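Uridylate-specific endoribonuclease nsp11 (Prrsv 16244b, PDB 5EYI) probably cleaves viral RNA at uridylates, degrading the 5'-polyuridines made during replication and so helping the virus evade host double-stranded RNA sensors. Local coordinates at residues Ser5-Leu15 / Val85-Val93; Gly16-Phe26 / Trp37-Trp48. The protein carries 1 engineered substitution. All coordinates share one frame; numbering follows the deposited sequence.

Contact 1: residues Ser5-Leu15 / Val85-Val93; sequences SSPLPKVAHNL and VSYYLTKFV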
loop_
_atom_site.group_PDB
_atom_site.type_symbol
_atom_site.label_atom_id
_atom_site.label_comp_id
_atom_site.label_asym_id
_atom_site.label_seq_id
_atom_site.Cartn_x
_atom_site.Cartn_y
_atom_site.Cartn_z
ATOM N N SER A 5 -14.396 31.935 5.413
ATOM C CA SER A 5 -13.291 31.080 5.102
ATOM C C SER A 5 -13.559 30.424 3.748
ATOM O O SER A 5 -14.706 30.263 3.333
ATOM C CB SER A 5 -13.131 30.053 6.209
ATOM O OG SER A 5 -14.393 29.745 6.746
ATOM N N SER A 6 -12.481 30.078 3.061
ATOM C CA SER A 6 -12.557 29.506 1.725
ATOM C C SER A 6 -11.465 28.457 1.581
ATOM O O SER A 6 -10.495 28.473 2.346
ATOM C CB SER A 6 -12.400 30.601 0.666
ATOM O OG SER A 6 -11.387 31.521 1.016
ATOM N N PRO A 7 -11.629 27.535 0.612
ATOM C CA PRO A 7 -10.656 26.470 0.468
ATOM C C PRO A 7 -9.314 26.944 -0.024
ATOM O O PRO A 7 -9.209 27.983 -0.709
ATOM C CB PRO A 7 -11.290 25.539 -0.578
ATOM C CG PRO A 7 -12.239 26.400 -1.325
ATOM C CD PRO A 7 -12.773 27.355 -0.303
ATOM N N LEU A 8 -8.295 26.167 0.330
ATOM C CA LEU A 8 -6.988 26.271 -0.320
ATOM C C LEU A 8 -7.200 25.969 -1.812
ATOM O O LEU A 8 -8.074 25.169 -2.148
ATOM C CB LEU A 8 -5.996 25.280 0.294
ATOM C CG LEU A 8 -5.681 25.480 1.791
ATOM C CD1 LEU A 8 -4.900 24.297 2.329
ATOM C CD2 LEU A 8 -4.918 26.765 2.018
ATOM N N PRO A 9 -6.427 26.615 -2.711
ATOM C CA PRO A 9 -6.735 26.440 -4.147
ATOM C C PRO A 9 -6.870 24.991 -4.625
ATOM O O PRO A 9 -7.812 24.667 -5.346
ATOM C CB PRO A 9 -5.582 27.162 -4.842
ATOM C CG PRO A 9 -5.194 28.239 -3.879
ATOM C CD PRO A 9 -5.432 27.685 -2.497
ATOM N N LYS A 10 -5.958 24.135 -4.179
ATOM C CA LYS A 10 -5.939 22.724 -4.571
ATOM C C LYS A 10 -7.231 21.943 -4.314
ATOM O O LYS A 10 -7.559 21.054 -5.097
ATOM C CB LYS A 10 -4.765 22.002 -3.915
ATOM C CG LYS A 10 -4.797 21.953 -2.391
ATOM C CD LYS A 10 -3.428 21.622 -1.843
ATOM C CE LYS A 10 -3.418 21.728 -0.333
ATOM N NZ LYS A 10 -2.054 21.479 0.201
ATOM N N VAL A 11 -7.952 22.264 -3.234
ATOM C CA VAL A 11 -9.216 21.593 -2.908
ATOM C C VAL A 11 -10.233 21.837 -4.021
ATOM O O VAL A 11 -10.857 20.889 -4.523
ATOM C CB VAL A 11 -9.791 22.066 -1.547
ATOM C CG1 VAL A 11 -11.265 21.725 -1.400
ATOM C CG2 VAL A 11 -9.009 21.454 -0.394
ATOM N N ALA A 12 -10.408 23.106 -4.379
ATOM C CA ALA A 12 -11.325 23.484 -5.460
ATOM C C ALA A 12 -10.860 22.913 -6.799
ATOM O O ALA A 12 -11.678 22.389 -7.545
ATOM C CB ALA A 12 -11.468 25.001 -5.551
ATOM N N HIS A 13 -9.553 23.001 -7.089
ATOM C CA HIS A 13 -9.005 22.473 -8.345
ATOM C C HIS A 13 -9.334 20.987 -8.495
ATOM O O HIS A 13 -9.804 20.555 -9.549
ATOM C CB HIS A 13 -7.490 22.645 -8.444
ATOM C CG HIS A 13 -7.017 24.060 -8.447
ATOM N ND1 HIS A 13 -7.840 25.133 -8.716
ATOM C CD2 HIS A 13 -5.786 24.580 -8.236
ATOM C CE1 HIS A 13 -7.141 26.250 -8.645
ATOM N NE2 HIS A 13 -5.889 25.941 -8.368
ATOM N N ASN A 14 -9.147 20.224 -7.422
ATOM C CA ASN A 14 -9.449 18.788 -7.438
ATOM C C ASN A 14 -10.916 18.469 -7.732
ATOM O O ASN A 14 -11.215 17.370 -8.181
ATOM C CB ASN A 14 -9.010 18.127 -6.121
ATOM C CG ASN A 14 -7.498 18.188 -5.906
ATOM O OD1 ASN A 14 -6.735 18.344 -6.849
ATOM N ND2 ASN A 14 -7.069 18.077 -4.667
ATOM N N LEU A 15 -11.822 19.413 -7.454
ATOM C CA LEU A 15 -13.243 19.300 -7.834
ATOM C C LEU A 15 -13.588 19.928 -9.207
ATOM O O LEU A 15 -14.743 19.916 -9.613
ATOM C CB LEU A 15 -14.130 19.920 -6.741
ATOM C CG LEU A 15 -14.145 19.192 -5.398
ATOM C CD1 LEU A 15 -14.762 20.060 -4.317
ATOM C CD2 LEU A 15 -14.890 17.874 -5.516
ATOM N N VAL A 85 -14.647 22.672 12.131
ATOM C CA VAL A 85 -15.043 22.912 10.741
ATOM C C VAL A 85 -14.380 24.193 10.259
ATOM O O VAL A 85 -14.559 25.242 10.872
ATOM C CB VAL A 85 -16.574 23.070 10.604
ATOM C CG1 VAL A 85 -16.968 23.423 9.168
ATOM C CG2 VAL A 85 -17.292 21.800 11.057
ATOM N N SER A 86 -13.612 24.106 9.171
ATOM C CA SER A 86 -12.949 25.283 8.602
ATOM C C SER A 86 -13.915 26.062 7.717
ATOM O O SER A 86 -13.956 27.291 7.763
ATOM C CB SER A 86 -11.704 24.875 7.808
ATOM O OG SER A 86 -10.851 24.086 8.613
ATOM N N TYR A 87 -14.680 25.331 6.911
ATOM C CA TYR A 87 -15.710 25.898 6.019
ATOM C C TYR A 87 -16.593 24.746 5.539
ATOM O O TYR A 87 -16.240 23.587 5.717
ATOM C CB TYR A 87 -15.072 26.630 4.810
ATOM C CG TYR A 87 -14.052 25.784 4.062
ATOM C CD1 TYR A 87 -12.705 25.823 4.404
ATOM C CD2 TYR A 87 -14.442 24.909 3.050
ATOM C CE1 TYR A 87 -11.774 25.028 3.755
ATOM C CE2 TYR A 87 -13.507 24.108 2.395
ATOM C CZ TYR A 87 -12.176 24.175 2.754
ATOM O OH TYR A 87 -11.251 23.378 2.111
ATOM N N TYR A 88 -17.735 25.077 4.946
ATOM C CA TYR A 88 -18.606 24.118 4.263
ATOM C C TYR A 88 -18.440 24.297 2.768
ATOM O O TYR A 88 -18.215 25.404 2.307
ATOM C CB TYR A 88 -20.078 24.342 4.625
ATOM C CG TYR A 88 -20.402 23.894 6.023
ATOM C CD1 TYR A 88 -20.202 24.743 7.102
ATOM C CD2 TYR A 88 -20.882 22.609 6.269
ATOM C CE1 TYR A 88 -20.471 24.332 8.383
ATOM C CE2 TYR A 88 -21.151 22.190 7.555
ATOM C CZ TYR A 88 -20.942 23.059 8.606
ATOM O OH TYR A 88 -21.202 22.645 9.883
ATOM N N LEU A 89 -18.557 23.199 2.024
ATOM C CA LEU A 89 -18.587 23.241 0.565
ATOM C C LEU A 89 -19.898 22.685 0.054
ATOM O O LEU A 89 -20.355 21.636 0.508
ATOM C CB LEU A 89 -17.433 22.435 -0.043
ATOM C CG LEU A 89 -16.042 23.064 -0.009
ATOM C CD1 LEU A 89 -15.072 22.148 -0.743
ATOM C CD2 LEU A 89 -16.009 24.462 -0.594
ATOM N N THR A 90 -20.492 23.387 -0.902
ATOM C CA THR A 90 -21.680 22.903 -1.575
ATOM C C THR A 90 -21.453 23.001 -3.079
ATOM O O THR A 90 -21.155 24.066 -3.588
ATOM C CB THR A 90 -22.929 23.700 -1.149
ATOM O OG1 THR A 90 -22.917 23.877 0.273
ATOM C CG2 THR A 90 -24.200 22.952 -1.542
ATOM N N LYS A 91 -21.579 21.878 -3.770
ATOM C CA LYS A 91 -21.320 21.808 -5.200
ATOM C C LYS A 91 -22.629 21.733 -5.972
ATOM O O LYS A 91 -23.416 20.807 -5.779
ATOM C CB LYS A 91 -20.469 20.579 -5.510
ATOM C CG LYS A 91 -20.218 20.329 -6.985
ATOM C CD LYS A 91 -19.094 19.328 -7.162
ATOM C CE LYS A 91 -18.994 18.823 -8.591
ATOM N NZ LYS A 91 -17.720 18.069 -8.776
ATOM N N PHE A 92 -22.848 22.697 -6.854
ATOM C CA PHE A 92 -24.005 22.678 -7.734
ATOM C C PHE A 92 -23.545 22.365 -9.134
ATOM O O PHE A 92 -22.625 23.011 -9.618
ATOM C CB PHE A 92 -24.692 24.033 -7.728
ATOM C CG PHE A 92 -25.315 24.376 -6.413
ATOM C CD1 PHE A 92 -26.651 24.074 -6.164
ATOM C CD2 PHE A 92 -24.568 24.990 -5.419
ATOM C CE1 PHE A 92 -27.232 24.387 -4.940
ATOM C CE2 PHE A 92 -25.142 25.308 -4.198
ATOM C CZ PHE A 92 -26.476 25.013 -3.960
ATOM N N VAL A 93 -24.164 21.369 -9.768
ATOM C CA VAL A 93 -23.983 21.137 -11.202
ATOM C C VAL A 93 -25.357 21.288 -11.870
ATOM O O VAL A 93 -26.333 20.677 -11.440
ATOM C CB VAL A 93 -23.265 19.790 -11.531
ATOM C CG1 VAL A 93 -22.141 19.516 -10.536
ATOM C CG2 VAL A 93 -24.224 18.606 -11.600
HETATM O O HOH W 1 -8.716 23.835 2.103
#
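Y87 meets P7 because its first torsion (chi1 52°) sets CG between its own backbone N and carbonyl carbon, which directs the ring at the chain S6-P7. S5 has a similar setting (chi1 32°), though well short of a staggered position. It brings OG to the carbonyl of S86, and S5 OG donates to S86 O at 2.7 Å, in the carbonyl plane. One face of the Y87 ring lies against the S6-P7 peptide, with S6 C and P7 N above its rim. The phenol end touches the proline ring: P7 CB is 3.4 Å from Y87 OH. The V11 and Y87 side chains approach from opposite directions, and V11 CG2 is 3.9 Å from Y87 OH. A water joins this hydroxyl to the start of helix 9-14. It lies 2.6 Å from Y87 OH and accepts from L8 N at 3.0 Å. Further along strand 85-93, L89 CD1 packs on V11 CG1 at 3.9 Å and more loosely on L15 CD1. The extended K91 chain brings NZ to 3.6 Å from L15 O. C66 and Y71 also touch Y87, from strands 64-67 and 71-73. The contact thus lays the N-terminal strand and helix of the N-terminal domain across the long strand 85-93. Its chemistry is mostly apolar, and two buried polar groups have partners: S5 OG finds S86 O at one end, and the Y87 hydroxyl reaches L8 N through water.

Contact 2: residues Gly16-Phe26 / Trp37-Trp48; sequences GFYFSPDLTQF and WPVVTTQNNEKW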
loop_
_atom_site.group_PDB
_atom_site.type_symbol
_atom_site.label_atom_id
_atom_site.label_comp_id
_atom_site.label_asym_id
_atom_site.label_seq_id
_atom_site.Cartn_x
_atom_site.Cartn_y
_atom_site.Cartn_z
ATOM N N GLY A 16 -12.593 20.457 -9.911
ATOM C CA GLY A 16 -12.778 21.038 -11.235
ATOM C C GLY A 16 -13.129 22.519 -11.264
ATOM O O GLY A 16 -13.644 23.006 -12.279
ATOM N N PHE A 17 -12.831 23.245 -10.186
ATOM C CA PHE A 17 -13.138 24.667 -10.104
ATOM C C PHE A 17 -11.846 25.464 -9.994
ATOM O O PHE A 17 -11.021 25.218 -9.090
ATOM C CB PHE A 17 -14.065 24.944 -8.920
ATOM C CG PHE A 17 -15.405 24.295 -9.046
ATOM C CD1 PHE A 17 -15.584 22.963 -8.688
ATOM C CD2 PHE A 17 -16.493 25.001 -9.549
ATOM C CE1 PHE A 17 -16.820 22.353 -8.820
ATOM C CE2 PHE A 17 -17.741 24.397 -9.671
ATOM C CZ PHE A 17 -17.901 23.073 -9.306
ATOM N N TYR A 18 -11.657 26.381 -10.944
ATOM C CA TYR A 18 -10.484 27.249 -10.998
ATOM C C TYR A 18 -10.833 28.735 -11.010
ATOM O O TYR A 18 -10.103 29.538 -10.435
ATOM C CB TYR A 18 -9.635 26.923 -12.236
ATOM C CG TYR A 18 -9.141 25.499 -12.281
ATOM C CD1 TYR A 18 -9.983 24.471 -12.681
ATOM C CD2 TYR A 18 -7.823 25.173 -11.927
ATOM C CE1 TYR A 18 -9.543 23.163 -12.728
ATOM C CE2 TYR A 18 -7.374 23.858 -11.972
ATOM C CZ TYR A 18 -8.242 22.864 -12.379
ATOM O OH TYR A 18 -7.842 21.552 -12.430
ATOM N N PHE A 19 -11.911 29.109 -11.699
ATOM C CA PHE A 19 -12.337 30.506 -11.766
ATOM C C PHE A 19 -13.152 30.908 -10.546
ATOM O O PHE A 19 -13.897 30.106 -10.008
ATOM C CB PHE A 19 -13.172 30.781 -13.034
ATOM C CG PHE A 19 -12.352 30.977 -14.282
ATOM C CD1 PHE A 19 -11.364 31.958 -14.339
ATOM C CD2 PHE A 19 -12.585 30.206 -15.414
ATOM C CE1 PHE A 19 -10.607 32.146 -15.485
ATOM C CE2 PHE A 19 -11.831 30.400 -16.570
ATOM C CZ PHE A 19 -10.843 31.366 -16.600
ATOM N N SER A 20 -13.004 32.164 -10.134
ATOM C CA SER A 20 -13.854 32.760 -9.124
ATOM C C SER A 20 -14.123 34.213 -9.469
ATOM O O SER A 20 -13.190 34.947 -9.802
ATOM C CB SER A 20 -13.189 32.723 -7.754
ATOM O OG SER A 20 -14.076 33.238 -6.779
ATOM N N PRO A 21 -15.392 34.649 -9.363
ATOM C CA PRO A 21 -15.630 36.082 -9.473
ATOM C C PRO A 21 -15.159 36.877 -8.252
ATOM O O PRO A 21 -14.838 38.046 -8.409
ATOM C CB PRO A 21 -17.149 36.172 -9.633
ATOM C CG PRO A 21 -17.663 34.959 -8.953
ATOM C CD PRO A 21 -16.637 33.895 -9.154
ATOM N N ASP A 22 -15.089 36.249 -7.073
ATOM C CA ASP A 22 -14.893 36.976 -5.800
ATOM C C ASP A 22 -13.658 36.618 -4.962
ATOM O O ASP A 22 -13.182 37.458 -4.224
ATOM C CB ASP A 22 -16.156 36.860 -4.918
ATOM C CG ASP A 22 -16.570 35.408 -4.637
ATOM O OD1 ASP A 22 -16.665 34.612 -5.595
ATOM O OD2 ASP A 22 -16.829 35.070 -3.460
ATOM N N LEU A 23 -13.147 35.394 -5.071
ATOM C CA LEU A 23 -12.056 34.900 -4.230
ATOM C C LEU A 23 -10.695 35.128 -4.869
ATOM O O LEU A 23 -10.443 34.659 -5.976
ATOM C CB LEU A 23 -12.240 33.404 -3.977
ATOM C CG LEU A 23 -13.436 33.032 -3.104
ATOM C CD1 LEU A 23 -13.649 31.527 -3.126
ATOM C CD2 LEU A 23 -13.228 33.539 -1.683
ATOM N N THR A 24 -9.811 35.822 -4.155
ATOM C CA THR A 24 -8.547 36.274 -4.732
ATOM C C THR A 24 -7.557 35.154 -5.004
ATOM O O THR A 24 -6.717 35.298 -5.889
ATOM C CB THR A 24 -7.849 37.337 -3.861
ATOM O OG1 THR A 24 -7.672 36.836 -2.526
ATOM C CG2 THR A 24 -8.681 38.606 -3.837
ATOM N N GLN A 25 -7.658 34.046 -4.267
ATOM C CA GLN A 25 -6.718 32.929 -4.451
ATOM C C GLN A 25 -6.995 32.106 -5.714
ATOM O O GLN A 25 -6.212 31.226 -6.065
ATOM C CB GLN A 25 -6.639 32.032 -3.203
ATOM C CG GLN A 25 -7.810 31.075 -2.954
ATOM C CD GLN A 25 -8.888 31.666 -2.065
ATOM O OE1 GLN A 25 -9.185 32.862 -2.147
ATOM N NE2 GLN A 25 -9.489 30.830 -1.217
ATOM N N PHE A 26 -8.109 32.371 -6.377
ATOM C CA PHE A 26 -8.419 31.723 -7.640
ATOM C C PHE A 26 -8.294 32.693 -8.805
ATOM O O PHE A 26 -8.192 33.895 -8.605
ATOM C CB PHE A 26 -9.812 31.126 -7.560
ATOM C CG PHE A 26 -9.920 30.027 -6.554
ATOM C CD1 PHE A 26 -9.361 28.782 -6.818
ATOM C CD2 PHE A 26 -10.555 30.233 -5.331
ATOM C CE1 PHE A 26 -9.448 27.762 -5.888
ATOM C CE2 PHE A 26 -10.643 29.217 -4.390
ATOM C CZ PHE A 26 -10.090 27.978 -4.669
ATOM N N TRP A 37 -19.225 29.308 -16.608
ATOM C CA TRP A 37 -18.028 28.603 -16.126
ATOM C C TRP A 37 -18.298 27.973 -14.771
ATOM O O TRP A 37 -19.072 28.516 -13.994
ATOM C CB TRP A 37 -16.871 29.592 -15.998
ATOM C CG TRP A 37 -16.321 29.977 -17.306
ATOM C CD1 TRP A 37 -16.694 31.032 -18.073
ATOM C CD2 TRP A 37 -15.306 29.285 -18.034
ATOM N NE1 TRP A 37 -15.971 31.055 -19.230
ATOM C CE2 TRP A 37 -15.107 29.991 -19.237
ATOM C CE3 TRP A 37 -14.540 28.133 -17.785
ATOM C CZ2 TRP A 37 -14.182 29.589 -20.195
ATOM C CZ3 TRP A 37 -13.610 27.738 -18.730
ATOM C CH2 TRP A 37 -13.437 28.466 -19.925
ATOM N N PRO A 38 -17.672 26.823 -14.473
ATOM C CA PRO A 38 -17.695 26.402 -13.068
ATOM C C PRO A 38 -16.969 27.440 -12.208
ATOM O O PRO A 38 -15.843 27.830 -12.536
ATOM C CB PRO A 38 -16.936 25.065 -13.075
ATOM C CG PRO A 38 -16.920 24.627 -14.499
ATOM C CD PRO A 38 -16.923 25.879 -15.319
ATOM N N VAL A 39 -17.612 27.913 -11.146
ATOM C CA VAL A 39 -17.006 28.949 -10.309
ATOM C C VAL A 39 -16.974 28.531 -8.838
ATOM O O VAL A 39 -17.934 27.988 -8.321
ATOM C CB VAL A 39 -17.698 30.322 -10.478
ATOM C CG1 VAL A 39 -17.302 30.958 -11.806
ATOM C CG2 VAL A 39 -19.214 30.205 -10.361
ATOM N N VAL A 40 -15.838 28.774 -8.194
ATOM C CA VAL A 40 -15.701 28.613 -6.758
ATOM C C VAL A 40 -15.910 30.003 -6.178
ATOM O O VAL A 40 -15.380 30.989 -6.698
ATOM C CB VAL A 40 -14.351 27.980 -6.335
ATOM C CG1 VAL A 40 -13.142 28.744 -6.874
ATOM C CG2 VAL A 40 -14.274 27.861 -4.813
ATOM N N THR A 41 -16.709 30.081 -5.123
ATOM C CA THR A 41 -17.245 31.353 -4.665
ATOM C C THR A 41 -17.770 31.233 -3.239
ATOM O O THR A 41 -17.994 30.121 -2.750
ATOM C CB THR A 41 -18.389 31.818 -5.598
ATOM O OG1 THR A 41 -18.841 33.122 -5.214
ATOM C CG2 THR A 41 -19.570 30.827 -5.584
ATOM N N THR A 42 -17.953 32.377 -2.574
ATOM C CA THR A 42 -18.693 32.415 -1.305
ATOM C C THR A 42 -20.114 32.952 -1.486
ATOM O O THR A 42 -20.854 33.057 -0.506
ATOM C CB THR A 42 -17.962 33.212 -0.204
ATOM O OG1 THR A 42 -17.842 34.580 -0.589
ATOM C CG2 THR A 42 -16.591 32.644 0.035
ATOM N N GLN A 43 -20.503 33.258 -2.730
ATOM C CA GLN A 43 -21.848 33.738 -3.041
ATOM C C GLN A 43 -22.671 32.620 -3.657
ATOM O O GLN A 43 -22.333 32.118 -4.739
ATOM C CB GLN A 43 -21.764 34.894 -4.014
ATOM C CG GLN A 43 -20.977 36.076 -3.472
ATOM C CD GLN A 43 -20.680 37.107 -4.537
ATOM O OE1 GLN A 43 -21.351 37.161 -5.566
ATOM N NE2 GLN A 43 -19.671 37.935 -4.296
ATOM N N ASN A 44 -23.745 32.225 -2.980
ATOM C CA ASN A 44 -24.637 31.197 -3.503
ATOM C C ASN A 44 -25.600 31.782 -4.551
ATOM O O ASN A 44 -26.812 31.894 -4.329
ATOM C CB ASN A 44 -25.393 30.505 -2.363
ATOM C CG ASN A 44 -26.241 29.341 -2.842
ATOM O OD1 ASN A 44 -26.040 28.809 -3.944
ATOM N ND2 ASN A 44 -27.206 28.940 -2.020
ATOM N N ASN A 45 -25.048 32.118 -5.709
ATOM C CA ASN A 45 -25.785 32.806 -6.744
ATOM C C ASN A 45 -26.382 31.806 -7.725
ATOM O O ASN A 45 -25.663 31.169 -8.503
ATOM C CB ASN A 45 -24.863 33.784 -7.460
ATOM C CG ASN A 45 -25.618 34.800 -8.282
ATOM O OD1 ASN A 45 -26.610 34.480 -8.938
ATOM N ND2 ASN A 45 -25.151 36.033 -8.255
ATOM N N GLU A 46 -27.706 31.695 -7.701
ATOM C CA GLU A 46 -28.429 30.774 -8.587
ATOM C C GLU A 46 -28.280 31.081 -10.083
ATOM O O GLU A 46 -28.570 30.230 -10.907
ATOM C CB GLU A 46 -29.908 30.711 -8.197
ATOM C CG GLU A 46 -30.130 29.923 -6.914
ATOM C CD GLU A 46 -31.479 30.184 -6.272
ATOM O OE1 GLU A 46 -31.720 31.332 -5.834
ATOM O OE2 GLU A 46 -32.286 29.236 -6.184
ATOM N N LYS A 47 -27.811 32.275 -10.430
ATOM C CA LYS A 47 -27.436 32.569 -11.813
ATOM C C LYS A 47 -26.184 31.808 -12.286
ATOM O O LYS A 47 -25.914 31.784 -13.484
ATOM C CB LYS A 47 -27.240 34.075 -12.024
ATOM C CG LYS A 47 -28.508 34.881 -11.797
ATOM C CD LYS A 47 -28.337 36.352 -12.144
ATOM C CE LYS A 47 -27.481 37.089 -11.127
ATOM N NZ LYS A 47 -27.865 38.527 -11.049
ATOM N N TRP A 48 -25.421 31.217 -11.362
ATOM C CA TRP A 48 -24.228 30.430 -11.695
ATOM C C TRP A 48 -24.506 28.948 -11.441
ATOM O O TRP A 48 -24.236 28.450 -10.353
ATOM C CB TRP A 48 -23.025 30.913 -10.869
ATOM C CG TRP A 48 -22.850 32.409 -10.877
ATOM C CD1 TRP A 48 -23.250 33.290 -11.852
ATOM C CD2 TRP A 48 -22.224 33.197 -9.864
ATOM N NE1 TRP A 48 -22.926 34.571 -11.494
ATOM C CE2 TRP A 48 -22.295 34.547 -10.279
ATOM C CE3 TRP A 48 -21.616 32.896 -8.636
ATOM C CZ2 TRP A 48 -21.770 35.591 -9.517
ATOM C CZ3 TRP A 48 -21.096 33.945 -7.874
ATOM C CH2 TRP A 48 -21.179 35.272 -8.319
HETATM O O HOH W 2 -13.341 26.998 -13.200
#
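F19 and W37 form an edge-to-face pair. The edge of F19 points at the face of the W37 six-membered ring, with centroids 5.0 Å apart and planes at 76°. F17 turns the edge of its ring to the backbone, where V39 N lies near the ring plane. F17 CD2 also touches P38 CB at 3.6 Å. V40 packs on F26. Its CG1 sits over the centre of the F26 ring, 3.4 Å from the centroid and 13° off the normal, a CH-pi contact. The P21 and V39 side chains cross at about a right angle, and P21 CG also touches W48 CH2. The backbones meet through V40 N, which donates to F19 O at 3.0 Å. The S20 torsion (chi1 -176°) swings OG away from its own N, and S20 OG donates to V40 O at 2.6 Å. S20 OG itself also accepts from D22 N and L23 N, so three bonds hold it. The D22 carboxylate binds the end of strand 39-41 and the residue after it. T41 OG1 reaches D22 OD1 from above the carboxylate plane at 2.7 Å. D22 OD2 takes two donors: T42 N on its syn lone pair at 3.0 Å, and T42 OG1 nearly along the C-O axis. L23 adds CD2 against T42 CG2. A12 of helix 9-14 touches both F26 and V40. G16 closes that helix with a Schellman motif, S20 OG makes an ST turn and the longer ST motif, and T41 OG1 makes a second ST turn by accepting from Q43 N. These motifs shape loops where segment 16-26 lies along strand 39-41, which pairs parallel with 51-55 in the N-terminal domain's mixed sheet.

Contacts 1 and 2 share the N-terminal domain, and their centres are about 10 Å apart. Helix 9-14 of contact 1 runs directly into the segment 16-26 of contact 2. P7 O and Q25 NE2, 2.9 Å apart, probably form a hydrogen bond, as do A12 O and F17 N at 3.0 Å. A12 CB also packs on F26 CZ at 3.4 Å. Strands 85-93 and 39-41 belong to one mixed sheet, both pairing with strand 51-55. S5, V85 and S86 of contact 1 help line a pocket holding 2-(2-methoxyethoxy)ethanol, probably from the crystallisation liquor. Both contacts lie away from the predicted active-site residues H131, H146 and A175, the last changed in this structure.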